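CYTH domain-containing protein (Pyrococcus horikoshii, PDB 2DC4) is of unknown function but, as a member of the CYTH family related to class IV adenylate cyclases, probably acts on a triphosphate-bearing substrate. Local coordinates at residues A[114-126]-A[149-163]. Residues are numbered along the deposited sequence; the frame is centred on the assembly and turned at random.
Sequences LNRVEKAGDFLDI and LKEEDVEPKLYIELI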
loop_
_atom_site.group_PDB
_atom_site.type_symbol
_atom_site.label_atom_id
_atom_site.label_comp_id
_atom_site.label_asym_id
_atom_site.label_seq_id
_atom_site.Cartn_x
_atom_site.Cartn_y
_atom_site.Cartn_z
ATOM N N LEU A 114 -9.241 -0.521 24.296
ATOM C CA LEU A 114 -10.626 -0.761 24.698
ATOM C C LEU A 114 -11.476 -0.483 23.476
ATOM O O LEU A 114 -11.608 0.664 23.049
ATOM C CB LEU A 114 -11.005 0.169 25.853
ATOM C CG LEU A 114 -12.402 0.002 26.450
ATOM C CD1 LEU A 114 -12.656 -1.471 26.768
ATOM C CD2 LEU A 114 -12.515 0.855 27.707
ATOM N N ASN A 115 -12.060 -1.543 22.928
ATOM C CA ASN A 115 -12.843 -1.439 21.707
ATOM C C ASN A 115 -14.344 -1.601 21.811
ATOM O O ASN A 115 -14.831 -2.559 22.409
ATOM C CB ASN A 115 -12.351 -2.478 20.706
ATOM C CG ASN A 115 -10.874 -2.366 20.436
ATOM O OD1 ASN A 115 -10.401 -1.335 19.969
ATOM N ND2 ASN A 115 -10.135 -3.430 20.731
ATOM N N ARG A 116 -15.072 -0.666 21.205
ATOM C CA ARG A 116 -16.526 -0.764 21.147
ATOM C C ARG A 116 -16.725 -1.127 19.679
ATOM O O ARG A 116 -16.662 -0.268 18.800
ATOM C CB ARG A 116 -17.179 0.574 21.495
ATOM C CG ARG A 116 -16.710 1.119 22.831
ATOM C CD ARG A 116 -17.783 1.912 23.543
ATOM N NE ARG A 116 -18.784 1.038 24.143
ATOM C CZ ARG A 116 -19.810 1.468 24.870
ATOM N NH1 ARG A 116 -19.972 2.767 25.081
ATOM N NH2 ARG A 116 -20.656 0.598 25.405
ATOM N N VAL A 117 -16.938 -2.414 19.431
ATOM C CA VAL A 117 -17.046 -2.960 18.066
ATOM C C VAL A 117 -18.493 -3.092 17.582
ATOM O O VAL A 117 -19.322 -3.796 18.156
ATOM C CB VAL A 117 -16.395 -4.344 18.023
ATOM C CG1 VAL A 117 -16.357 -4.833 16.575
ATOM C CG2 VAL A 117 -14.987 -4.286 18.567
ATOM N N GLU A 118 -18.794 -2.355 16.483
ATOM C CA GLU A 118 -20.116 -2.452 15.867
ATOM C C GLU A 118 -20.483 -3.919 15.540
ATOM O O GLU A 118 -19.688 -4.687 15.007
ATOM C CB GLU A 118 -20.140 -1.567 14.598
ATOM C CG GLU A 118 -20.239 -0.063 14.920
ATOM C CD GLU A 118 -20.538 0.753 13.668
ATOM O OE1 GLU A 118 -20.107 1.900 13.602
ATOM O OE2 GLU A 118 -21.284 0.280 12.805
ATOM N N LYS A 119 -21.713 -4.319 15.964
ATOM C CA LYS A 119 -22.224 -5.671 15.674
ATOM C C LYS A 119 -21.419 -6.795 16.345
ATOM O O LYS A 119 -21.479 -7.948 15.947
ATOM C CB LYS A 119 -22.211 -5.876 14.156
ATOM C CG LYS A 119 -23.122 -4.886 13.427
ATOM C CD LYS A 119 -23.161 -5.098 11.917
ATOM C CE LYS A 119 -24.015 -4.043 11.213
ATOM N NZ LYS A 119 -23.953 -4.254 9.761
ATOM N N ALA A 120 -20.680 -6.482 17.405
ATOM C CA ALA A 120 -19.924 -7.513 18.113
ATOM C C ALA A 120 -19.957 -7.320 19.626
ATOM O O ALA A 120 -20.182 -8.274 20.369
ATOM C CB ALA A 120 -18.484 -7.545 17.620
ATOM N N GLY A 121 -19.736 -6.089 20.079
ATOM C CA GLY A 121 -19.748 -5.814 21.506
ATOM C C GLY A 121 -18.509 -5.071 21.970
ATOM O O GLY A 121 -17.781 -4.510 21.152
ATOM N N ASP A 122 -18.259 -5.076 23.277
ATOM C CA ASP A 122 -17.096 -4.378 23.821
ATOM C C ASP A 122 -15.995 -5.345 24.234
ATOM O O ASP A 122 -16.239 -6.339 24.918
ATOM C CB ASP A 122 -17.515 -3.506 25.006
ATOM C CG ASP A 122 -18.581 -2.492 24.626
ATOM O OD1 ASP A 122 -18.443 -1.860 23.560
ATOM O OD2 ASP A 122 -19.552 -2.321 25.393
ATOM N N PHE A 123 -14.770 -5.041 23.817
ATOM C CA PHE A 123 -13.637 -5.901 24.114
ATOM C C PHE A 123 -12.432 -5.085 24.526
ATOM O O PHE A 123 -12.298 -3.920 24.152
ATOM C CB PHE A 123 -13.256 -6.730 22.884
ATOM C CG PHE A 123 -14.378 -7.571 22.343
ATOM C CD1 PHE A 123 -15.357 -7.012 21.529
ATOM C CD2 PHE A 123 -14.460 -8.920 22.664
ATOM C CE1 PHE A 123 -16.404 -7.792 21.044
ATOM C CE2 PHE A 123 -15.500 -9.705 22.187
ATOM C CZ PHE A 123 -16.473 -9.145 21.378
ATOM N N LEU A 124 -11.559 -5.709 25.306
ATOM C CA LEU A 124 -10.332 -5.055 25.734
ATOM C C LEU A 124 -9.190 -5.932 25.273
ATOM O O LEU A 124 -9.157 -7.122 25.576
ATOM C CB LEU A 124 -10.253 -4.923 27.261
ATOM C CG LEU A 124 -8.857 -4.506 27.764
ATOM C CD1 LEU A 124 -8.587 -3.054 27.390
ATOM C CD2 LEU A 124 -8.753 -4.689 29.276
ATOM N N ASP A 125 -8.266 -5.358 24.511
ATOM C CA ASP A 125 -7.103 -6.105 24.079
ATOM C C ASP A 125 -5.960 -5.595 24.945
ATOM O O ASP A 125 -5.766 -4.386 25.072
ATOM C CB ASP A 125 -6.774 -5.830 22.607
ATOM C CG ASP A 125 -7.646 -6.619 21.656
ATOM O OD1 ASP A 125 -7.686 -7.861 21.783
ATOM O OD2 ASP A 125 -8.283 -6.008 20.774
ATOM N N ILE A 126 -5.236 -6.510 25.576
ATOM C CA ILE A 126 -4.091 -6.117 26.385
ATOM C C ILE A 126 -2.890 -6.613 25.594
ATOM O O ILE A 126 -2.722 -7.817 25.375
ATOM C CB ILE A 126 -4.104 -6.765 27.786
ATOM C CG1 ILE A 126 -5.398 -6.396 28.521
ATOM C CG2 ILE A 126 -2.884 -6.286 28.583
ATOM C CD1 ILE A 126 -5.456 -6.919 29.963
ATOM N N LEU A 149 -9.915 -9.248 35.742
ATOM C CA LEU A 149 -10.288 -10.140 34.658
ATOM C C LEU A 149 -9.772 -11.542 34.963
ATOM O O LEU A 149 -8.789 -11.701 35.686
ATOM C CB LEU A 149 -9.694 -9.626 33.346
ATOM C CG LEU A 149 -10.235 -8.249 32.948
ATOM C CD1 LEU A 149 -9.410 -7.662 31.818
ATOM C CD2 LEU A 149 -11.696 -8.384 32.528
ATOM N N LYS A 150 -10.439 -12.547 34.400
ATOM C CA LYS A 150 -10.074 -13.947 34.599
ATOM C C LYS A 150 -10.034 -14.683 33.262
ATOM O O LYS A 150 -10.403 -14.132 32.229
ATOM C CB LYS A 150 -11.093 -14.631 35.520
ATOM C CG LYS A 150 -11.193 -14.020 36.904
ATOM C CD LYS A 150 -12.203 -14.761 37.770
ATOM C CE LYS A 150 -13.615 -14.622 37.225
ATOM N NZ LYS A 150 -14.612 -15.275 38.117
ATOM N N GLU A 151 -9.597 -15.937 33.280
ATOM C CA GLU A 151 -9.524 -16.717 32.054
ATOM C C GLU A 151 -10.877 -16.886 31.369
ATOM O O GLU A 151 -10.944 -16.951 30.144
ATOM C CB GLU A 151 -8.909 -18.087 32.337
ATOM C CG GLU A 151 -7.440 -18.011 32.713
ATOM C CD GLU A 151 -6.853 -19.362 33.065
ATOM O OE1 GLU A 151 -6.976 -20.296 32.244
ATOM O OE2 GLU A 151 -6.263 -19.488 34.159
ATOM N N GLU A 152 -11.953 -16.951 32.147
ATOM C CA GLU A 152 -13.278 -17.120 31.548
ATOM C C GLU A 152 -13.702 -15.896 30.748
ATOM O O GLU A 152 -14.648 -15.964 29.960
ATOM C CB GLU A 152 -14.342 -17.413 32.622
ATOM C CG GLU A 152 -14.489 -16.339 33.689
ATOM C CD GLU A 152 -15.643 -16.607 34.654
ATOM O OE1 GLU A 152 -15.913 -17.788 34.967
ATOM O OE2 GLU A 152 -16.274 -15.628 35.113
ATOM N N ASP A 153 -13.000 -14.782 30.948
ATOM C CA ASP A 153 -13.317 -13.534 30.256
ATOM C C ASP A 153 -12.653 -13.435 28.893
ATOM O O ASP A 153 -12.978 -12.547 28.100
ATOM C CB ASP A 153 -12.862 -12.336 31.095
ATOM C CG ASP A 153 -13.578 -12.246 32.427
ATOM O OD1 ASP A 153 -12.907 -11.997 33.448
ATOM O OD2 ASP A 153 -14.818 -12.410 32.448
ATOM N N VAL A 154 -11.722 -14.336 28.623
ATOM C CA VAL A 154 -10.994 -14.306 27.358
ATOM C C VAL A 154 -11.854 -14.632 26.142
ATOM O O VAL A 154 -12.739 -15.492 26.200
ATOM C CB VAL A 154 -9.790 -15.275 27.397
ATOM C CG1 VAL A 154 -9.111 -15.334 26.031
ATOM C CG2 VAL A 154 -8.795 -14.822 28.454
ATOM N N GLU A 155 -11.595 -13.918 25.047
ATOM C CA GLU A 155 -12.288 -14.139 23.783
ATOM C C GLU A 155 -11.211 -14.448 22.746
ATOM O O GLU A 155 -10.453 -13.567 22.340
ATOM C CB GLU A 155 -13.077 -12.897 23.359
ATOM C CG GLU A 155 -13.745 -13.053 21.996
ATOM C CD GLU A 155 -14.485 -14.378 21.861
ATOM O OE1 GLU A 155 -15.458 -14.598 22.608
ATOM O OE2 GLU A 155 -14.091 -15.206 21.018
ATOM N N PRO A 156 -11.124 -15.712 22.310
ATOM C CA PRO A 156 -10.126 -16.135 21.322
ATOM C C PRO A 156 -10.392 -15.664 19.892
ATOM O O PRO A 156 -9.460 -15.390 19.137
ATOM C CB PRO A 156 -10.162 -17.664 21.417
ATOM C CG PRO A 156 -10.866 -17.949 22.722
ATOM C CD PRO A 156 -11.893 -16.867 22.791
ATOM N N LYS A 157 -11.664 -15.569 19.523
ATOM C CA LYS A 157 -12.025 -15.173 18.168
ATOM C C LYS A 157 -11.525 -13.802 17.730
ATOM O O LYS A 157 -11.432 -12.869 18.526
ATOM C CB LYS A 157 -13.543 -15.230 17.993
ATOM C CG LYS A 157 -14.130 -16.634 18.056
ATOM C CD LYS A 157 -15.631 -16.604 17.789
ATOM C CE LYS A 157 -16.207 -18.006 17.679
ATOM N NZ LYS A 157 -17.661 -17.981 17.343
ATOM N N LEU A 158 -11.204 -13.699 16.445
ATOM C CA LEU A 158 -10.738 -12.445 15.863
ATOM C C LEU A 158 -11.958 -11.563 15.624
ATOM O O LEU A 158 -13.072 -12.062 15.505
ATOM C CB LEU A 158 -10.038 -12.722 14.532
ATOM C CG LEU A 158 -8.915 -13.758 14.583
ATOM C CD1 LEU A 158 -8.431 -14.060 13.169
ATOM C CD2 LEU A 158 -7.779 -13.234 15.449
ATOM N N TYR A 159 -11.751 -10.255 15.543
ATOM C CA TYR A 159 -12.858 -9.341 15.320
ATOM C C TYR A 159 -13.618 -9.634 14.035
ATOM O O TYR A 159 -14.836 -9.490 13.991
ATOM C CB TYR A 159 -12.356 -7.894 15.317
ATOM C CG TYR A 159 -12.001 -7.399 16.697
ATOM C CD1 TYR A 159 -10.775 -6.784 16.951
ATOM C CD2 TYR A 159 -12.885 -7.571 17.764
ATOM C CE1 TYR A 159 -10.435 -6.360 18.244
ATOM C CE2 TYR A 159 -12.558 -7.151 19.048
ATOM C CZ TYR A 159 -11.333 -6.550 19.281
ATOM O OH TYR A 159 -11.002 -6.164 20.564
ATOM N N ILE A 160 -12.907 -10.052 12.993
ATOM C CA ILE A 160 -13.571 -10.350 11.731
ATOM C C ILE A 160 -14.477 -11.585 11.875
ATOM O O ILE A 160 -15.436 -11.753 11.122
ATOM C CB ILE A 160 -12.524 -10.527 10.582
ATOM C CG1 ILE A 160 -13.236 -10.685 9.233
ATOM C CG2 ILE A 160 -11.615 -11.716 10.871
ATOM C CD1 ILE A 160 -14.133 -9.508 8.859
ATOM N N GLU A 161 -14.191 -12.429 12.866
ATOM C CA GLU A 161 -15.009 -13.621 13.116
ATOM C C GLU A 161 -16.149 -13.304 14.097
ATOM O O GLU A 161 -17.150 -14.019 14.151
ATOM C CB GLU A 161 -14.157 -14.754 13.707
ATOM C CG GLU A 161 -12.928 -15.149 12.891
ATOM C CD GLU A 161 -12.113 -16.263 13.544
ATOM O OE1 GLU A 161 -11.746 -16.136 14.738
ATOM O OE2 GLU A 161 -11.830 -17.270 12.856
ATOM N N LEU A 162 -15.993 -12.233 14.869
ATOM C CA LEU A 162 -16.985 -11.838 15.867
ATOM C C LEU A 162 -18.160 -11.007 15.367
ATOM O O LEU A 162 -19.252 -11.085 15.925
ATOM C CB LEU A 162 -16.300 -11.083 17.010
ATOM C CG LEU A 162 -15.379 -11.920 17.899
ATOM C CD1 LEU A 162 -14.423 -11.020 18.662
ATOM C CD2 LEU A 162 -16.224 -12.763 18.848
ATOM N N ILE A 163 -17.943 -10.205 14.330
ATOM C CA ILE A 163 -19.015 -9.368 13.813
ATOM C C ILE A 163 -20.151 -10.203 13.229
ATOM O O ILE A 163 -19.925 -11.153 12.479
ATOM C CB ILE A 163 -18.494 -8.385 12.746
ATOM C CG1 ILE A 163 -17.804 -9.152 11.620
ATOM C CG2 ILE A 163 -17.535 -7.389 13.394
ATOM C CD1 ILE A 163 -17.397 -8.275 10.446
#
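Tyr-159 and Asp-125 supply the polar core of a contact that fixes a C-terminal helical turn against a beta hairpin. Tyr-159 OH donates to Asp-125 OD2 (2.7 Å), reaching the oxygen from above the carboxylate plane, while Asn-115 ND2 lies 2.9 Å from the same OH. Asn-115 is steadied at its other end by Arg-102, through OD1. The edge of Tyr-159 points at the face of Phe-123 in an offset edge-to-face pair, ring centroids 5.6 Å apart and planes at 74°. Phe-123 has its CG anti to the carbonyl carbon (chi1 -57°), turning one face to both Tyr-159 and Leu-162; Leu-162 CD1 makes an off-centre CH-pi contact with that ring. A phenylalanine in place of Tyr-159 would probably leave the buried Asp-125 carboxylate without its hydroxyl donor. Apolar contacts widen the seam, with Val-117 CG2 on Tyr-159 CE2 (3.8 Å), Ala-120 against Leu-162, and Leu-124 CD2 meeting Leu-149 CD1 at 4.0 Å. Glu-155 lays its CG near Phe-123 CE2 and sends its carboxylate to Arg-8. With Lys-6 in cation-pi contact with Tyr-159, the C-terminal segment packs on the antiparallel barrel characteristic of the CYTH fold, over a hairpin with a classic beta bulge beside its turn.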